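Local coordinates for possible galactose mutarotase (Streptomyces platensis subsp. rosaceus, PDB 4RNL), which probably interconverts the alpha and beta anomers of galactose or a related aldose, at residues Thr104-Arg109 with Gly114-Phe119; Leu135-Val138 with Gly142-Gly145; Val82-Asn87 with Gly148-Arg153. All blocks are in the same frame, centred on the assembly; numbering follows the deposited sequence.

Contact 1 (Thr104-Arg109 with Gly114-Phe119)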
# COMPACT_ATOMS: atom_id res chain seq x y z
N THR A 104 2.99 20.46 -3.49
CA THR A 104 4.22 20.66 -2.74
C THR A 104 5.28 19.67 -3.23
O THR A 104 5.03 18.46 -3.25
CB THR A 104 4.00 20.44 -1.25
OG1 THR A 104 3.05 21.41 -0.78
CG2 THR A 104 5.32 20.60 -0.46
N PRO A 105 6.46 20.18 -3.62
CA PRO A 105 7.50 19.26 -4.08
C PRO A 105 8.20 18.60 -2.89
O PRO A 105 9.19 19.14 -2.39
CB PRO A 105 8.47 20.18 -4.83
CG PRO A 105 8.31 21.52 -4.16
CD PRO A 105 6.87 21.59 -3.69
N ASN A 106 7.69 17.46 -2.45
CA ASN A 106 8.27 16.76 -1.29
C ASN A 106 9.24 15.64 -1.68
O ASN A 106 9.79 14.96 -0.81
CB ASN A 106 7.16 16.22 -0.38
CG ASN A 106 6.34 15.14 -1.04
OD1 ASN A 106 6.15 15.14 -2.26
ND2 ASN A 106 5.84 14.19 -0.24
N ASN A 107 9.46 15.46 -2.97
CA ASN A 107 10.38 14.43 -3.45
C ASN A 107 11.24 15.01 -4.57
O ASN A 107 10.97 14.79 -5.76
CB ASN A 107 9.58 13.21 -3.93
CG ASN A 107 10.46 12.10 -4.50
OD1 ASN A 107 10.18 11.56 -5.57
ND2 ASN A 107 11.52 11.75 -3.78
N GLY A 108 12.27 15.75 -4.19
CA GLY A 108 13.01 16.54 -5.16
C GLY A 108 12.04 17.51 -5.82
O GLY A 108 11.36 18.27 -5.13
N ARG A 109 11.95 17.47 -7.14
CA ARG A 109 11.07 18.39 -7.86
C ARG A 109 9.65 17.88 -7.91
O ARG A 109 8.73 18.60 -8.31
CB ARG A 109 11.58 18.62 -9.29
CG ARG A 109 12.83 19.47 -9.36
CD ARG A 109 13.39 19.51 -10.78
NE ARG A 109 14.83 19.30 -10.78
CZ ARG A 109 15.73 20.18 -11.23
NH1 ARG A 109 15.33 21.34 -11.73
NH2 ARG A 109 17.02 19.89 -11.18
N GLY A 114 0.99 11.99 -2.19
CA GLY A 114 0.00 12.92 -1.69
C GLY A 114 0.54 14.11 -0.92
O GLY A 114 -0.24 14.92 -0.43
N GLY A 115 1.86 14.24 -0.81
CA GLY A 115 2.44 15.42 -0.18
C GLY A 115 2.78 15.20 1.28
O GLY A 115 2.48 14.14 1.84
N PRO A 116 3.42 16.20 1.92
CA PRO A 116 3.85 16.06 3.31
C PRO A 116 2.70 15.73 4.25
O PRO A 116 2.89 14.94 5.17
CB PRO A 116 4.42 17.44 3.64
CG PRO A 116 4.90 17.96 2.30
CD PRO A 116 3.86 17.47 1.32
N GLY A 117 1.54 16.33 4.02
CA GLY A 117 0.35 16.02 4.80
C GLY A 117 -0.61 15.08 4.08
O GLY A 117 -1.83 15.22 4.20
N GLY A 118 -0.07 14.11 3.35
CA GLY A 118 -0.89 13.10 2.69
C GLY A 118 -1.70 12.23 3.66
O GLY A 118 -1.59 12.38 4.89
N PHE A 119 -2.48 11.32 3.09
CA PHE A 119 -3.44 10.51 3.86
C PHE A 119 -2.74 9.65 4.92
O PHE A 119 -3.36 9.26 5.91
CB PHE A 119 -4.25 9.58 2.92
CG PHE A 119 -5.27 10.30 2.04
CD1 PHE A 119 -5.38 11.68 2.02
CD2 PHE A 119 -6.14 9.55 1.25
CE1 PHE A 119 -6.34 12.32 1.21
CE2 PHE A 119 -7.09 10.17 0.43
CZ PHE A 119 -7.19 11.56 0.41
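The Pro116 ring overlaps two side chains at once: its CG and CD lie over Thr104 and Asn106 together. These residues belong to the loops on either side of the short strand 111-112 in the galactose mutarotase-like beta-sandwich of this aldose 1-epimerase family member, and Pro116 sits inside a type I beta turn from Gly115 to Gly118. The turn is closed by Gly118 N bonding Gly115 O at 3.0 Å, and it presents the proline ring to the preceding loop. On the Thr104 side the touch is purely aliphatic: methyl CG2 rests 3.8 Å from Pro116 CG and almost as near CD. CG2 lies opposite the backbone N across the first torsion, which turns the methyl rather than OG1 to the proline. Asn106 meets the same ring with its CB, 3.9 Å from Pro116 CG, the two side chains crossing at a slant.

Beyond CB, the amide of Asn106 swings over Gly115. With chi1 at 65°, CG is set between the backbone N and the carbonyl carbon, and ND2 comes to 3.6 Å from Gly115 CA. This is van der Waals contact, since no hydrogen bond passes between the two segments. The amide is held from the intervening strand instead: OD1 accepts a hydrogen bond from Leu112 N, so Asn106 ties its own loop to strand 111-112 while its flank lies against the turn. Asn106 and Asn107 together form the doubled side of a classic beta bulge, and Asn107 OD1 pairs with Arg88 NE. Glu144 covers another part of this corner, touching both Thr104 and Pro116. The nearest CA atoms across the contact are those of Asn106 and Gly115, 6.1 Å apart, and Asn106 ND2 lies 3.6 Å from Gly115 C.

Contact 2 (Leu135-Val138 with Gly142-Gly145)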
# COMPACT_ATOMS: atom_id res chain seq x y z
N LEU A 135 -12.59 3.18 8.01
CA LEU A 135 -12.04 4.51 8.24
C LEU A 135 -12.70 5.50 7.29
O LEU A 135 -12.99 5.18 6.14
CB LEU A 135 -10.52 4.52 8.00
CG LEU A 135 -9.76 3.53 8.88
CD1 LEU A 135 -8.27 3.74 8.73
CD2 LEU A 135 -10.17 3.67 10.32
N HIS A 136 -12.95 6.71 7.78
CA HIS A 136 -13.64 7.72 6.98
C HIS A 136 -13.02 9.08 7.21
O HIS A 136 -12.79 9.47 8.35
CB HIS A 136 -15.12 7.77 7.35
CG HIS A 136 -15.88 8.87 6.67
ND1 HIS A 136 -16.74 9.71 7.35
CD2 HIS A 136 -15.90 9.27 5.37
CE1 HIS A 136 -17.26 10.58 6.50
NE2 HIS A 136 -16.77 10.33 5.29
N ARG A 137 -12.76 9.82 6.13
CA ARG A 137 -12.26 11.19 6.26
C ARG A 137 -12.53 11.95 4.98
O ARG A 137 -12.32 11.43 3.89
CB ARG A 137 -10.76 11.19 6.55
CG ARG A 137 -10.16 12.58 6.74
CD ARG A 137 -8.64 12.51 6.90
NE ARG A 137 -8.04 13.82 7.09
CZ ARG A 137 -7.59 14.58 6.10
NH1 ARG A 137 -7.67 14.16 4.84
NH2 ARG A 137 -7.05 15.77 6.37
N VAL A 138 -13.01 13.19 5.11
CA VAL A 138 -13.12 14.06 3.95
C VAL A 138 -11.84 14.86 3.81
O VAL A 138 -11.42 15.54 4.76
CB VAL A 138 -14.29 15.03 4.09
CG1 VAL A 138 -14.35 15.94 2.87
CG2 VAL A 138 -15.59 14.26 4.28
N GLY A 142 -8.55 21.58 -2.06
CA GLY A 142 -7.29 22.28 -1.92
C GLY A 142 -6.28 21.60 -1.01
O GLY A 142 -5.13 22.06 -0.91
N GLU A 143 -6.68 20.52 -0.33
CA GLU A 143 -5.74 19.84 0.56
C GLU A 143 -4.55 19.32 -0.22
O GLU A 143 -4.72 18.55 -1.18
CB GLU A 143 -6.41 18.68 1.32
CG GLU A 143 -5.43 17.92 2.21
CD GLU A 143 -6.12 17.04 3.22
OE1 GLU A 143 -6.42 17.54 4.34
OE2 GLU A 143 -6.37 15.85 2.90
N GLU A 144 -3.36 19.75 0.18
CA GLU A 144 -2.12 19.45 -0.53
C GLU A 144 -2.17 19.84 -2.01
O GLU A 144 -1.44 19.28 -2.83
CB GLU A 144 -1.74 17.97 -0.39
CG GLU A 144 -1.28 17.58 1.02
CD GLU A 144 0.05 18.21 1.40
OE1 GLU A 144 0.79 18.68 0.50
OE2 GLU A 144 0.36 18.25 2.61
N GLY A 145 -3.01 20.81 -2.34
CA GLY A 145 -3.08 21.31 -3.71
C GLY A 145 -4.07 20.60 -4.62
O GLY A 145 -4.32 21.07 -5.71
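Arg137 and Glu143 meet head on in a two-pronged salt bridge, joining strand 132-139 to the loop that leads from it into strand 150-159, its antiparallel neighbour in the beta-sandwich. Both charged hydrogen bonds are short and straight: Arg137 NH1 reaches Glu143 OE2 at 2.9 Å and Arg137 NH2 reaches Glu143 OE1 at 2.8 Å, each with an N-H...O angle of 168°. Each oxygen uses its syn lone pair, and the guanidinium and carboxylate planes lie only 18° apart, so the pairing fixes the rotation of both groups. The approach is made by two stretched chains coming from opposite directions, with Arg137 extended from CG to NE.

One further hydrogen bond braces the pair. Glu143 OE2 has a second partner in Ser139 OG, at the end of the strand, which probably helps keep the carboxylate turned toward the arginine. Van der Waals support comes from Val122 and Trp124, against which the Arg137 side chain packs. Within the loop, Gly142 to Gly145 is bent back on itself around Glu143 and Glu144, with Gly145 N bonding Gly142 O at 2.8 Å.

Contact 3 (Val82-Asn87 with Gly148-Arg153)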
# COMPACT_ATOMS: atom_id res chain seq x y z
N VAL A 82 -2.21 5.33 1.59
CA VAL A 82 -1.55 6.41 0.88
C VAL A 82 -2.53 7.14 -0.04
O VAL A 82 -3.30 6.50 -0.75
CB VAL A 82 -0.37 5.89 0.04
CG1 VAL A 82 0.21 7.00 -0.82
CG2 VAL A 82 0.70 5.32 0.96
N GLY A 83 -2.51 8.47 0.00
CA GLY A 83 -3.38 9.29 -0.84
C GLY A 83 -3.03 10.75 -0.60
O GLY A 83 -2.22 11.02 0.30
N ARG A 84 -3.62 11.69 -1.35
CA ARG A 84 -4.70 11.44 -2.31
C ARG A 84 -4.21 10.76 -3.58
O ARG A 84 -4.99 10.13 -4.31
CB ARG A 84 -5.38 12.77 -2.67
CG ARG A 84 -6.65 12.64 -3.50
CD ARG A 84 -7.23 14.00 -3.89
NE ARG A 84 -7.59 14.83 -2.74
CZ ARG A 84 -8.53 15.78 -2.78
NH1 ARG A 84 -9.21 15.99 -3.90
NH2 ARG A 84 -8.80 16.51 -1.70
N TYR A 85 -2.92 10.89 -3.86
CA TYR A 85 -2.34 10.28 -5.07
C TYR A 85 -1.09 9.49 -4.71
O TYR A 85 -0.08 10.06 -4.30
CB TYR A 85 -2.06 11.32 -6.18
CG TYR A 85 -1.70 10.61 -7.48
CD1 TYR A 85 -0.40 10.20 -7.73
CD2 TYR A 85 -2.68 10.29 -8.42
CE1 TYR A 85 -0.08 9.51 -8.87
CE2 TYR A 85 -2.37 9.60 -9.57
CZ TYR A 85 -1.06 9.21 -9.79
OH TYR A 85 -0.72 8.51 -10.92
N ALA A 86 -1.17 8.17 -4.88
CA ALA A 86 -0.05 7.30 -4.51
C ALA A 86 1.02 7.36 -5.59
O ALA A 86 0.71 7.40 -6.79
CB ALA A 86 -0.51 5.87 -4.31
N ASN A 87 2.27 7.31 -5.15
CA ASN A 87 3.44 7.48 -6.02
C ASN A 87 3.61 8.91 -6.54
O ASN A 87 3.18 9.87 -5.90
CB ASN A 87 3.47 6.43 -7.14
CG ASN A 87 4.88 6.00 -7.47
OD1 ASN A 87 5.54 6.59 -8.31
ND2 ASN A 87 5.37 4.98 -6.75
N GLY A 148 -11.11 19.88 -5.13
CA GLY A 148 -12.28 19.09 -4.79
C GLY A 148 -12.22 18.49 -3.40
O GLY A 148 -11.17 18.01 -2.97
N ALA A 149 -13.35 18.52 -2.70
CA ALA A 149 -13.45 17.80 -1.43
C ALA A 149 -13.69 16.33 -1.73
O ALA A 149 -14.67 15.98 -2.40
CB ALA A 149 -14.59 18.36 -0.60
N LEU A 150 -12.80 15.47 -1.25
CA LEU A 150 -12.88 14.04 -1.52
C LEU A 150 -13.35 13.29 -0.28
O LEU A 150 -12.65 13.26 0.73
CB LEU A 150 -11.52 13.51 -1.99
CG LEU A 150 -11.51 12.07 -2.51
CD1 LEU A 150 -12.21 11.97 -3.87
CD2 LEU A 150 -10.08 11.52 -2.60
N ASP A 151 -14.53 12.70 -0.36
CA ASP A 151 -15.13 11.94 0.73
C ASP A 151 -14.66 10.50 0.62
O ASP A 151 -15.08 9.78 -0.29
CB ASP A 151 -16.66 12.01 0.62
CG ASP A 151 -17.38 11.52 1.86
OD1 ASP A 151 -16.71 10.99 2.77
OD2 ASP A 151 -18.61 11.66 1.94
N VAL A 152 -13.79 10.07 1.53
CA VAL A 152 -13.11 8.78 1.39
C VAL A 152 -13.47 7.81 2.50
O VAL A 152 -13.49 8.18 3.67
CB VAL A 152 -11.57 8.95 1.41
CG1 VAL A 152 -10.86 7.60 1.20
CG2 VAL A 152 -11.12 9.96 0.37
N ARG A 153 -13.74 6.56 2.12
CA ARG A 153 -13.94 5.48 3.08
C ARG A 153 -13.07 4.31 2.71
O ARG A 153 -13.05 3.89 1.55
CB ARG A 153 -15.41 5.03 3.10
CG ARG A 153 -16.32 5.98 3.83
CD ARG A 153 -17.74 5.47 3.89
NE ARG A 153 -18.54 6.33 4.76
CZ ARG A 153 -19.04 7.50 4.40
NH1 ARG A 153 -18.82 7.97 3.17
NH2 ARG A 153 -19.75 8.22 5.26
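In a buried part of the galactose mutarotase-like beta-sandwich, the loop that follows edge strand 81-82 of one sheet reaches the run into strand 150-159 of another through a single buried arginine. Arg84 follows a cis peptide bond, and its side chain spans the gap between backbones whose nearest CA atoms, those of Arg84 and Leu150, are 8.6 Å apart. The chain leaves the backbone extended, then bends at chi3 (-60°), which swings the guanidinium to the carbonyl of Gly148.

There both terminal nitrogens converge on one oxygen: Arg84 NH1 lies 3.0 Å from Gly148 O and Arg84 NH2 lies 3.1 Å from it. The oxygen sits almost in the guanidinium plane, but the two bonds differ at the acceptor. NH2 approaches nearly in line with the C=O bond, at a C=O...N angle of 172°, whereas NH1 comes in at 136° and is tilted from the carbonyl plane. Because the donors share an acceptor, neither N-H points straight at it.

Leu150 supplies the nonpolar half. Its CB sits 3.8 Å above the guanidinium plane, over the centre of one face, while its CD2 touches the aliphatic part of the arginine, 3.7 Å from Arg84 CG. Leu150 also packs on Ala169 and Thr171 of strand 162-171.

Each gripping nitrogen also has a hydroxyl partner, Thr175 OG1 for NH1 and Ser139 OG for NH2. The buried cation is thus met here by a carbonyl dipole and two hydroxyls, with the leucine lying over one face of the group. Together they would fix the tilt and rotation of the guanidinium, tying the loop to the run into the strand and probably offsetting part of the cost of burying its charge.

In the fold
Along the chain, contact 3 opens first and closes last, with contacts 1 and 2 nested in series within its loop. Contacts 2 and 3 are the nearest neighbours, their centres about 6 Å apart, and share the antiparallel pair of strands 132-139 and 150-159; His136 NE2 and Asp151 OD1 bridge the two strands. Contact 1 lies about 14 Å from contact 2 and 13 Å from contact 3, centre to centre. Glu144 links it to the loop of contact 2 by accepting from Gly117 N, and Phe119 N of contact 1 hydrogen-bonds Gly83 O of contact 3. Together they tie loops 104-109, 114-119, 142-145 and 82-87 to one another and, through contacts 2 and 3, to strands 132-139 and 150-159.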